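Local atomic coordinates of sensory box histidine kinase/response regulator (Burkholderia thailandensis, PDB entry 3MR0), a protein that probably acts as a phosphorelay sensor kinase in two-component signalling, the chain described here being a PAS sensory domain of the longer protein. Residues 21-26 with 113-118; 74-79 with 102-107; 81-86 with 97-102. All blocks are in the same frame, centred on the assembly; numbering follows the deposited sequence. Where two conformers were deposited one is given.

Contact 1. Residues 21-26 with 113-118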
loop_
_atom_site.group_PDB
_atom_site.type_symbol
_atom_site.label_atom_id
_atom_site.label_comp_id
_atom_site.label_asym_id
_atom_site.label_seq_id
_atom_site.Cartn_x
_atom_site.Cartn_y
_atom_site.Cartn_z
ATOM N N GLY A 21 -7.391 1.235 4.892
ATOM C CA GLY A 21 -8.163 0.944 3.698
ATOM C C GLY A 21 -7.970 -0.485 3.215
ATOM O O GLY A 21 -6.847 -0.971 3.053
ATOM N N LEU A 22 -9.077 -1.169 2.977
ATOM C CA LEU A 22 -9.041 -2.560 2.534
ATOM C C LEU A 22 -8.916 -2.627 1.019
ATOM O O LEU A 22 -9.502 -1.813 0.318
ATOM C CB LEU A 22 -10.304 -3.287 3.029
ATOM C CG LEU A 22 -10.885 -4.496 2.292
ATOM C CD1 LEU A 22 -10.276 -5.805 2.776
ATOM C CD2 LEU A 22 -12.390 -4.522 2.482
ATOM N N TRP A 23 -8.137 -3.578 0.522
ATOM C CA TRP A 23 -8.049 -3.821 -0.916
ATOM C C TRP A 23 -8.143 -5.322 -1.279
ATOM O O TRP A 23 -7.725 -6.180 -0.513
ATOM C CB TRP A 23 -6.824 -3.124 -1.539
ATOM C CG TRP A 23 -5.463 -3.463 -0.958
ATOM C CD1 TRP A 23 -4.785 -2.774 0.002
ATOM C CD2 TRP A 23 -4.604 -4.545 -1.352
ATOM N NE1 TRP A 23 -3.572 -3.361 0.240
ATOM C CE2 TRP A 23 -3.438 -4.457 -0.571
ATOM C CE3 TRP A 23 -4.716 -5.590 -2.288
ATOM C CZ2 TRP A 23 -2.392 -5.361 -0.693
ATOM C CZ3 TRP A 23 -3.683 -6.486 -2.404
ATOM C CH2 TRP A 23 -2.532 -6.367 -1.614
ATOM N N ASP A 24 -8.734 -5.626 -2.428
ATOM C CA ASP A 24 -8.918 -7.017 -2.870
ATOM C C ASP A 24 -8.603 -7.090 -4.354
ATOM O O ASP A 24 -9.339 -6.548 -5.178
ATOM C CB ASP A 24 -10.358 -7.464 -2.607
ATOM C CG ASP A 24 -10.660 -8.897 -3.092
ATOM O OD1 ASP A 24 -9.806 -9.564 -3.689
ATOM O OD2 ASP A 24 -11.791 -9.364 -2.858
ATOM N N TRP A 25 -7.519 -7.773 -4.694
ATOM C CA TRP A 25 -6.912 -7.649 -6.009
ATOM C C TRP A 25 -6.823 -8.960 -6.799
ATOM O O TRP A 25 -6.436 -9.998 -6.265
ATOM C CB TRP A 25 -5.531 -7.050 -5.809
ATOM C CG TRP A 25 -4.727 -6.816 -7.018
ATOM C CD1 TRP A 25 -4.982 -5.928 -8.025
ATOM C CD2 TRP A 25 -3.484 -7.439 -7.325
ATOM N NE1 TRP A 25 -3.977 -5.977 -8.948
ATOM C CE2 TRP A 25 -3.042 -6.901 -8.543
ATOM C CE3 TRP A 25 -2.705 -8.417 -6.693
ATOM C CZ2 TRP A 25 -1.849 -7.306 -9.145
ATOM C CZ3 TRP A 25 -1.531 -8.818 -7.281
ATOM C CH2 TRP A 25 -1.107 -8.265 -8.494
ATOM N N ASN A 26 -7.200 -8.896 -8.073
ATOM C CA ASN A 26 -7.125 -10.045 -8.957
ATOM C C ASN A 26 -5.868 -9.925 -9.781
ATOM O O ASN A 26 -5.719 -8.987 -10.562
ATOM C CB ASN A 26 -8.357 -10.137 -9.863
ATOM C CG ASN A 26 -8.359 -11.395 -10.720
ATOM O OD1 ASN A 26 -7.484 -11.592 -11.556
ATOM N ND2 ASN A 26 -9.347 -12.251 -10.511
ATOM N N TYR A 113 -4.656 -16.261 -7.822
ATOM C CA TYR A 113 -5.963 -15.865 -8.330
ATOM C C TYR A 113 -6.570 -14.748 -7.522
ATOM O O TYR A 113 -7.521 -14.130 -7.961
ATOM C CB TYR A 113 -6.946 -17.040 -8.364
ATOM C CG TYR A 113 -7.229 -17.687 -7.015
ATOM C CD1 TYR A 113 -8.240 -17.223 -6.181
ATOM C CD2 TYR A 113 -6.507 -18.795 -6.598
ATOM C CE1 TYR A 113 -8.497 -17.834 -4.970
ATOM C CE2 TYR A 113 -6.757 -19.397 -5.401
ATOM C CZ TYR A 113 -7.745 -18.921 -4.595
ATOM O OH TYR A 113 -7.955 -19.553 -3.400
ATOM N N ARG A 114 -6.026 -14.477 -6.340
ATOM C CA ARG A 114 -6.568 -13.426 -5.489
ATOM C C ARG A 114 -5.473 -12.928 -4.576
ATOM O O ARG A 114 -4.507 -13.619 -4.367
ATOM C CB ARG A 114 -7.746 -13.966 -4.656
ATOM C CG ARG A 114 -8.548 -12.921 -3.900
ATOM C CD ARG A 114 -9.655 -13.562 -3.111
ATOM N NE ARG A 114 -10.503 -12.570 -2.460
ATOM C CZ ARG A 114 -11.576 -12.867 -1.734
ATOM N NH1 ARG A 114 -11.936 -14.130 -1.562
ATOM N NH2 ARG A 114 -12.290 -11.902 -1.180
HETATM N N MSE A 115 -5.630 -11.715 -4.052
HETATM C CA MSE A 115 -4.746 -11.181 -3.001
HETATM C C MSE A 115 -5.502 -10.097 -2.187
HETATM O O MSE A 115 -6.085 -9.170 -2.749
HETATM C CB MSE A 115 -3.445 -10.639 -3.613
HETATM C CG MSE A 115 -2.377 -10.296 -2.587
HETATM SE SE MSE A 115 -0.835 -9.382 -3.378
HETATM C CE MSE A 115 0.275 -9.161 -1.791
ATOM N N VAL A 116 -5.494 -10.227 -0.866
ATOM C CA VAL A 116 -6.248 -9.303 -0.025
ATOM C C VAL A 116 -5.340 -8.620 0.975
ATOM O O VAL A 116 -4.450 -9.247 1.535
ATOM C CB VAL A 116 -7.355 -10.014 0.751
ATOM C CG1 VAL A 116 -8.202 -8.990 1.484
ATOM C CG2 VAL A 116 -8.211 -10.835 -0.190
ATOM N N GLY A 117 -5.570 -7.337 1.212
ATOM C CA GLY A 117 -4.745 -6.613 2.146
ATOM C C GLY A 117 -5.286 -5.254 2.495
ATOM O O GLY A 117 -6.440 -4.927 2.250
ATOM N N TRP A 118 -4.432 -4.450 3.098
ATOM C CA TRP A 118 -4.828 -3.133 3.539
ATOM C C TRP A 118 -3.738 -2.102 3.277
ATOM O O TRP A 118 -2.607 -2.436 2.924
ATOM C CB TRP A 118 -5.184 -3.161 5.028
ATOM C CG TRP A 118 -4.183 -3.865 5.956
ATOM C CD1 TRP A 118 -4.292 -5.135 6.461
ATOM C CD2 TRP A 118 -2.971 -3.325 6.518
ATOM N NE1 TRP A 118 -3.232 -5.419 7.271
ATOM C CE2 TRP A 118 -2.402 -4.329 7.328
ATOM C CE3 TRP A 118 -2.300 -2.096 6.401
ATOM C CZ2 TRP A 118 -1.206 -4.150 8.014
ATOM C CZ3 TRP A 118 -1.105 -1.914 7.082
ATOM C CH2 TRP A 118 -0.570 -2.938 7.880
HETATM O O HOH W 1 -9.555 -11.864 -7.506
#

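Contact 2. Residues 74-79 with 102-107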
loop_
_atom_site.group_PDB
_atom_site.type_symbol
_atom_site.label_atom_id
_atom_site.label_comp_id
_atom_site.label_asym_id
_atom_site.label_seq_id
_atom_site.Cartn_x
_atom_site.Cartn_y
_atom_site.Cartn_z
ATOM N N ALA A 74 8.292 -11.087 -5.295
ATOM C CA ALA A 74 8.794 -11.981 -4.275
ATOM C C ALA A 74 7.632 -12.681 -3.559
ATOM O O ALA A 74 7.752 -13.840 -3.141
ATOM C CB ALA A 74 9.669 -11.215 -3.293
ATOM N N HIS A 75 6.514 -11.975 -3.419
ATOM C CA HIS A 75 5.311 -12.553 -2.796
ATOM C C HIS A 75 4.621 -13.524 -3.737
ATOM O O HIS A 75 4.407 -14.682 -3.393
ATOM C CB HIS A 75 4.311 -11.480 -2.340
ATOM C CG HIS A 75 3.111 -12.040 -1.633
ATOM N ND1 HIS A 75 3.185 -12.612 -0.382
ATOM C CD2 HIS A 75 1.815 -12.139 -2.013
ATOM C CE1 HIS A 75 1.986 -13.027 -0.014
ATOM N NE2 HIS A 75 1.136 -12.754 -0.988
ATOM N N LEU A 76 4.272 -13.049 -4.927
ATOM C CA LEU A 76 3.506 -13.875 -5.858
ATOM C C LEU A 76 4.275 -15.095 -6.356
ATOM O O LEU A 76 3.666 -16.054 -6.817
ATOM C CB LEU A 76 2.985 -13.063 -7.043
ATOM C CG LEU A 76 1.986 -11.976 -6.674
ATOM C CD1 LEU A 76 1.548 -11.190 -7.924
ATOM C CD2 LEU A 76 0.800 -12.576 -5.926
ATOM N N GLU A 77 5.601 -15.060 -6.270
ATOM C CA GLU A 77 6.409 -16.171 -6.751
ATOM C C GLU A 77 7.069 -16.994 -5.668
ATOM O O GLU A 77 7.150 -18.205 -5.783
ATOM C CB GLU A 77 7.496 -15.674 -7.693
ATOM C CG GLU A 77 6.989 -15.246 -9.037
ATOM C CD GLU A 77 8.110 -14.719 -9.895
ATOM O OE1 GLU A 77 9.276 -14.962 -9.538
ATOM O OE2 GLU A 77 7.835 -14.049 -10.908
ATOM N N HIS A 78 7.598 -16.356 -4.638
ATOM C CA HIS A 78 8.356 -17.113 -3.658
ATOM C C HIS A 78 7.551 -17.241 -2.398
ATOM O O HIS A 78 7.946 -17.910 -1.458
ATOM C CB HIS A 78 9.710 -16.469 -3.417
ATOM C CG HIS A 78 10.636 -16.612 -4.582
ATOM N ND1 HIS A 78 11.172 -15.535 -5.253
ATOM C CD2 HIS A 78 11.091 -17.713 -5.224
ATOM C CE1 HIS A 78 11.935 -15.963 -6.240
ATOM N NE2 HIS A 78 11.900 -17.284 -6.248
ATOM N N ARG A 79 6.386 -16.609 -2.426
ATOM C CA ARG A 79 5.489 -16.563 -1.284
ATOM C C ARG A 79 5.968 -15.622 -0.185
ATOM O O ARG A 79 5.238 -15.383 0.776
ATOM C CB ARG A 79 5.226 -17.965 -0.728
ATOM C CG ARG A 79 4.428 -18.870 -1.655
ATOM C CD ARG A 79 3.955 -20.045 -0.867
ATOM N NE ARG A 79 4.487 -19.904 0.475
ATOM C CZ ARG A 79 3.912 -20.381 1.567
ATOM N NH1 ARG A 79 4.481 -20.171 2.743
ATOM N NH2 ARG A 79 2.772 -21.055 1.481
ATOM N N GLY A 102 -0.380 -7.572 2.577
ATOM C CA GLY A 102 -1.347 -8.397 1.890
ATOM C C GLY A 102 -0.912 -9.831 1.729
ATOM O O GLY A 102 0.247 -10.167 1.937
ATOM N N GLN A 103 -1.876 -10.660 1.346
ATOM C CA GLN A 103 -1.687 -12.089 1.240
ATOM C C GLN A 103 -2.422 -12.583 0.015
ATOM O O GLN A 103 -3.639 -12.388 -0.119
ATOM C CB GLN A 103 -2.226 -12.805 2.472
ATOM C CG GLN A 103 -2.091 -14.327 2.382
ATOM C CD GLN A 103 -0.639 -14.769 2.328
ATOM O OE1 GLN A 103 0.117 -14.490 3.239
ATOM N NE2 GLN A 103 -0.242 -15.443 1.261
ATOM N N ALA A 104 -1.661 -13.220 -0.870
ATOM C CA ALA A 104 -2.179 -13.804 -2.092
ATOM C C ALA A 104 -2.745 -15.216 -1.852
ATOM O O ALA A 104 -2.447 -15.853 -0.844
ATOM C CB ALA A 104 -1.074 -13.845 -3.130
ATOM N N LEU A 105 -3.556 -15.687 -2.791
ATOM C CA LEU A 105 -4.068 -17.048 -2.787
ATOM C C LEU A 105 -3.683 -17.657 -4.109
ATOM O O LEU A 105 -3.874 -17.030 -5.149
ATOM C CB LEU A 105 -5.591 -17.047 -2.638
ATOM C CG LEU A 105 -6.113 -16.544 -1.299
ATOM C CD1 LEU A 105 -7.445 -15.881 -1.499
ATOM C CD2 LEU A 105 -6.205 -17.660 -0.276
ATOM N N TRP A 106 -3.139 -18.874 -4.062
ATOM C CA TRP A 106 -2.690 -19.599 -5.255
ATOM C C TRP A 106 -3.497 -20.857 -5.493
ATOM O O TRP A 106 -3.932 -21.516 -4.546
ATOM C CB TRP A 106 -1.238 -20.030 -5.095
ATOM C CG TRP A 106 -0.302 -18.921 -4.893
ATOM C CD1 TRP A 106 0.376 -18.224 -5.863
ATOM C CD2 TRP A 106 0.091 -18.363 -3.642
ATOM N NE1 TRP A 106 1.168 -17.263 -5.278
ATOM C CE2 TRP A 106 1.007 -17.320 -3.917
ATOM C CE3 TRP A 106 -0.232 -18.644 -2.305
ATOM C CZ2 TRP A 106 1.597 -16.557 -2.904
ATOM C CZ3 TRP A 106 0.349 -17.862 -1.298
ATOM C CH2 TRP A 106 1.249 -16.845 -1.606
ATOM N N ASN A 107 -3.676 -21.202 -6.760
ATOM C CA ASN A 107 -4.322 -22.459 -7.095
ATOM C C ASN A 107 -3.288 -23.588 -6.983
ATOM O O ASN A 107 -2.162 -23.351 -6.552
ATOM C CB ASN A 107 -5.018 -22.379 -8.458
ATOM C CG ASN A 107 -4.053 -22.335 -9.611
ATOM O OD1 ASN A 107 -2.860 -22.513 -9.437
ATOM N ND2 ASN A 107 -4.571 -22.116 -10.806
HETATM O O HOH W 2 2.871 -15.812 1.700
#

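Contact 3. Residues 81-86 with 97-102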
loop_
_atom_site.group_PDB
_atom_site.type_symbol
_atom_site.label_atom_id
_atom_site.label_comp_id
_atom_site.label_asym_id
_atom_site.label_seq_id
_atom_site.Cartn_x
_atom_site.Cartn_y
_atom_site.Cartn_z
ATOM N N THR A 81 6.809 -12.718 2.366
ATOM C CA THR A 81 5.859 -11.769 2.949
ATOM C C THR A 81 5.728 -10.486 2.113
ATOM O O THR A 81 6.713 -9.975 1.569
ATOM C CB THR A 81 6.262 -11.437 4.398
ATOM O OG1 THR A 81 6.116 -12.612 5.204
ATOM C CG2 THR A 81 5.403 -10.342 4.961
ATOM N N TYR A 82 4.499 -9.989 1.987
ATOM C CA TYR A 82 4.266 -8.681 1.384
ATOM C C TYR A 82 3.879 -7.683 2.468
ATOM O O TYR A 82 2.791 -7.758 3.056
ATOM C CB TYR A 82 3.212 -8.742 0.276
ATOM C CG TYR A 82 3.072 -7.455 -0.496
ATOM C CD1 TYR A 82 4.001 -7.095 -1.466
ATOM C CD2 TYR A 82 2.011 -6.592 -0.255
ATOM C CE1 TYR A 82 3.875 -5.905 -2.169
ATOM C CE2 TYR A 82 1.872 -5.405 -0.965
ATOM C CZ TYR A 82 2.799 -5.064 -1.913
ATOM O OH TYR A 82 2.640 -3.878 -2.605
ATOM N N ASP A 83 4.797 -6.749 2.717
ATOM C CA ASP A 83 4.643 -5.704 3.727
ATOM C C ASP A 83 5.634 -4.592 3.428
ATOM O O ASP A 83 6.791 -4.648 3.827
ATOM C CB ASP A 83 4.895 -6.285 5.123
ATOM C CG ASP A 83 4.606 -5.299 6.231
ATOM O OD1 ASP A 83 4.767 -4.087 6.017
ATOM O OD2 ASP A 83 4.223 -5.750 7.326
ATOM N N VAL A 84 5.194 -3.584 2.702
ATOM C CA VAL A 84 6.135 -2.575 2.259
ATOM C C VAL A 84 5.636 -1.204 2.651
ATOM O O VAL A 84 4.447 -1.024 2.896
ATOM C CB VAL A 84 6.369 -2.628 0.719
ATOM C CG1 VAL A 84 7.226 -3.801 0.354
ATOM C CG2 VAL A 84 5.033 -2.663 -0.052
ATOM N N GLU A 85 6.548 -0.244 2.706
ATOM C CA GLU A 85 6.162 1.131 2.854
ATOM C C GLU A 85 6.629 1.891 1.636
ATOM O O GLU A 85 7.744 1.696 1.156
ATOM C CB GLU A 85 6.714 1.704 4.159
ATOM C CG GLU A 85 6.102 1.006 5.372
ATOM C CD GLU A 85 6.486 1.630 6.705
ATOM O OE1 GLU A 85 7.512 2.338 6.776
ATOM O OE2 GLU A 85 5.737 1.402 7.681
ATOM N N TYR A 86 5.763 2.741 1.104
ATOM C CA TYR A 86 6.128 3.516 -0.075
ATOM C C TYR A 86 5.265 4.757 -0.288
ATOM O O TYR A 86 4.272 4.951 0.404
ATOM C CB TYR A 86 6.127 2.633 -1.324
ATOM C CG TYR A 86 4.794 2.018 -1.707
ATOM C CD1 TYR A 86 3.941 2.651 -2.620
ATOM C CD2 TYR A 86 4.422 0.785 -1.207
ATOM C CE1 TYR A 86 2.748 2.074 -2.999
ATOM C CE2 TYR A 86 3.240 0.194 -1.576
ATOM C CZ TYR A 86 2.405 0.837 -2.476
ATOM O OH TYR A 86 1.229 0.219 -2.845
ATOM N N TRP A 97 3.013 8.693 2.412
ATOM C CA TRP A 97 3.541 7.359 2.614
ATOM C C TRP A 97 2.414 6.460 3.085
ATOM O O TRP A 97 1.606 6.854 3.915
ATOM C CB TRP A 97 4.631 7.337 3.679
ATOM C CG TRP A 97 5.925 7.932 3.254
ATOM C CD1 TRP A 97 6.268 9.254 3.266
ATOM C CD2 TRP A 97 7.069 7.222 2.784
ATOM N NE1 TRP A 97 7.556 9.411 2.811
ATOM C CE2 TRP A 97 8.071 8.173 2.510
ATOM C CE3 TRP A 97 7.342 5.872 2.547
ATOM C CZ2 TRP A 97 9.332 7.811 2.029
ATOM C CZ3 TRP A 97 8.604 5.523 2.061
ATOM C CH2 TRP A 97 9.575 6.486 1.820
ATOM N N ILE A 98 2.369 5.254 2.536
ATOM C CA ILE A 98 1.495 4.206 3.041
ATOM C C ILE A 98 2.325 2.970 3.398
ATOM O O ILE A 98 3.365 2.701 2.780
ATOM C CB ILE A 98 0.403 3.794 2.000
ATOM C CG1 ILE A 98 1.028 3.402 0.649
ATOM C CG2 ILE A 98 -0.632 4.886 1.820
ATOM C CD1 ILE A 98 0.006 2.898 -0.385
ATOM N N GLN A 99 1.871 2.223 4.400
ATOM C CA GLN A 99 2.315 0.839 4.580
ATOM C C GLN A 99 1.268 -0.061 3.911
ATOM O O GLN A 99 0.071 0.126 4.128
ATOM C CB GLN A 99 2.437 0.484 6.062
ATOM C CG GLN A 99 2.736 -0.980 6.299
ATOM C CD GLN A 99 2.687 -1.360 7.762
ATOM O OE1 GLN A 99 2.005 -0.709 8.553
ATOM N NE2 GLN A 99 3.389 -2.428 8.124
ATOM N N SER A 100 1.711 -1.001 3.073
ATOM C CA SER A 100 0.797 -1.938 2.400
ATOM C C SER A 100 1.179 -3.363 2.773
ATOM O O SER A 100 2.341 -3.761 2.642
ATOM C CB SER A 100 0.799 -1.749 0.877
ATOM O OG SER A 100 -0.191 -2.531 0.236
ATOM N N ARG A 101 0.185 -4.129 3.217
ATOM C CA ARG A 101 0.374 -5.518 3.635
ATOM C C ARG A 101 -0.733 -6.384 3.039
ATOM O O ARG A 101 -1.888 -5.987 2.998
ATOM C CB ARG A 101 0.364 -5.611 5.163
ATOM C CG ARG A 101 0.678 -6.974 5.726
ATOM C CD ARG A 101 0.602 -6.971 7.262
ATOM N NE ARG A 101 1.632 -6.140 7.897
ATOM C CZ ARG A 101 1.855 -6.089 9.213
ATOM N NH1 ARG A 101 1.123 -6.814 10.044
ATOM N NH2 ARG A 101 2.809 -5.309 9.698
ATOM N N GLY A 102 -0.380 -7.572 2.577
ATOM C CA GLY A 102 -1.347 -8.397 1.890
ATOM C C GLY A 102 -0.912 -9.831 1.729
ATOM O O GLY A 102 0.247 -10.167 1.937
HETATM O O HOH W 3 0.539 -2.356 -2.136
HETATM O O HOH W 4 2.290 -11.174 3.143
#

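Contact 1. Residues 21-26 with 113-118
Gly117 O accepts the backbone N-H of Trp23 in a nearly straight bond (2.8 Å, 171°), and Gly117 N returns a bond to Trp23 O at 3.0 Å. A further backbone bond from Trp25 N to Met115 O continues this antiparallel pairing.

The Trp23 indole doubles back over the partner strand. Its CG sits between the backbone N and the carbonyl carbon (chi1 57°), and the ring lies over Gly117, whose CA is 4.0 Å from the centroid of the five-membered ring in a CH-pi contact. Residue 117 has no side chain on that face, and the indole occupies the place. The ring's NE1 gives a weak bond to Trp118 O. At the far end of the indole, CH2 meets SE of Met115, a selenomethionine, at 3.9 Å; SE comes in at the ring edge. The same SE touches CE3 of Trp25, completing a second Met-aromatic contact.

On the other face, Asp24 and the extended Arg114 form a salt bridge. Arg114 NH2 reaches Asp24 OD2 at 3.1 Å from above the carboxylate plane, while NE makes a weaker bond to OD1. Water 1 donates to Tyr113 O and accepts a weak bond from Asn26 ND2, whereas Asn26 OD1 accepts a hydrogen bond from Thr29 N.

Trp23 and Trp25 line a pocket holding a polyether fragment, on the sheet face where PAS domains characteristically keep their ligand cavity.

Contact 2. Residues 74-79 with 102-107
Trp106 lays its indole beneath the aliphatic part of Arg79, whose CG stands 4.1 Å from the centroid of the six-membered ring, over the face, in a CH-pi contact. CB of Ala104, two residues earlier on the same strand, lies over the opposite face towards the rim, and the indole is held between the two. This is the C-terminal end of helix 65-78 packing on strand 95-106 of the antiparallel PAS sheet, the two short axes 31° apart and approaching to 8.9 Å.

Two polar bonds tie helix to strand. Ala104 N donates to His75 NE2 at 2.8 Å, with the donor nitrogen in the plane of the imidazole. NE2 therefore accepts, which implies that the ring proton sits on ND1, and ND1 is indeed bonded to Asp80 O. With both nitrogens engaged, the rotation of the ring is fixed. The second bond runs from Trp106 NE1 to Leu76 O at 3.2 Å, the donor standing above the carbonyl plane.

The His75 and Trp106 rings meet obliquely, Trp106 CZ2 over the rim of the imidazole. Leu76 reaches back with CD2 to Ala104 CB at 3.6 Å. Arg79 leaves the helix with positive phi, and Arg79 and Trp106 also border a second bound polyether. At the exposed margin, water 2 donates to Arg79 O at 2.6 Å and accepts from Gln103 NE2, while that same amide nitrogen also donates, in plane, to a lone pair of Ala104 O at 3.1 Å.

Contact 3. Residues 81-86 with 97-102
Asp83 divides its carboxylate between two side chains of the facing strand. OD1 takes the amide of Gln99 on its syn side, NE2 at 3.0 Å in a straight bond (171°). OD2 faces Arg101 NE at 2.7 Å in a salt bridge; its hydrogen bonds from NE and NH2 are bent and weak, and Arg101 was modelled in two conformers, which makes this half less certain.

The backbone polar groups are satisfied in antiparallel pairs. Val84 and Ser100 exchange N-H and C=O, with Ser100 N to Val84 O at 2.7 Å, and Tyr86 and Ile98 do likewise. At the end of the ladder Gly102 N donates to Tyr82 O, while water 4 accepts from Tyr82 N and donates to Gly102 O.

On the opposite face three hydroxyls, Tyr82 OH, Tyr86 OH and Ser100 OG, meet one molecule, water 3, which lies 2.8 Å from Tyr86 OH. The Tyr86 ring is covered by Ile98 CG1, 4.2 Å above its centre in a CH-pi contact. These four residues help to line the inner polyether pocket. Glu85 touches Gln99 through CG, its carboxylate OE2 being in a salt bridge with Arg125 of helix 123-140. Strand 82-89 forms the edge of the sheet here: Tyr82, Val84 and Tyr86 pack against helix 65-78, while on its other side strand 95-106 pairs with strand 112-121, Gln99 with Met120 and Arg101 with Trp118.

Three adjacent strands, 112-121, 95-106 and 82-89, connect the contacts: contact 1 pairs the first with strand 21-25, contact 3 pairs the other two, and contact 2 joins strand 95-106 to helix 65-78. Centres are about 12 Å apart between contact 1 and each other contact, and about 14 Å between contacts 2 and 3. Met115 of contact 1 bridges them, its CE lying 3.4 Å from His75 CD2 and 3.5 Å from Tyr82 CD2. Contacts 1 and 3 jointly line the inner polyether pocket; contact 2 borders a second polyether, and Trp97 of contact 3 a third. All probably come from the crystallisation liquor, yet the inner one occupies the cavity where PAS domains commonly hold ligands.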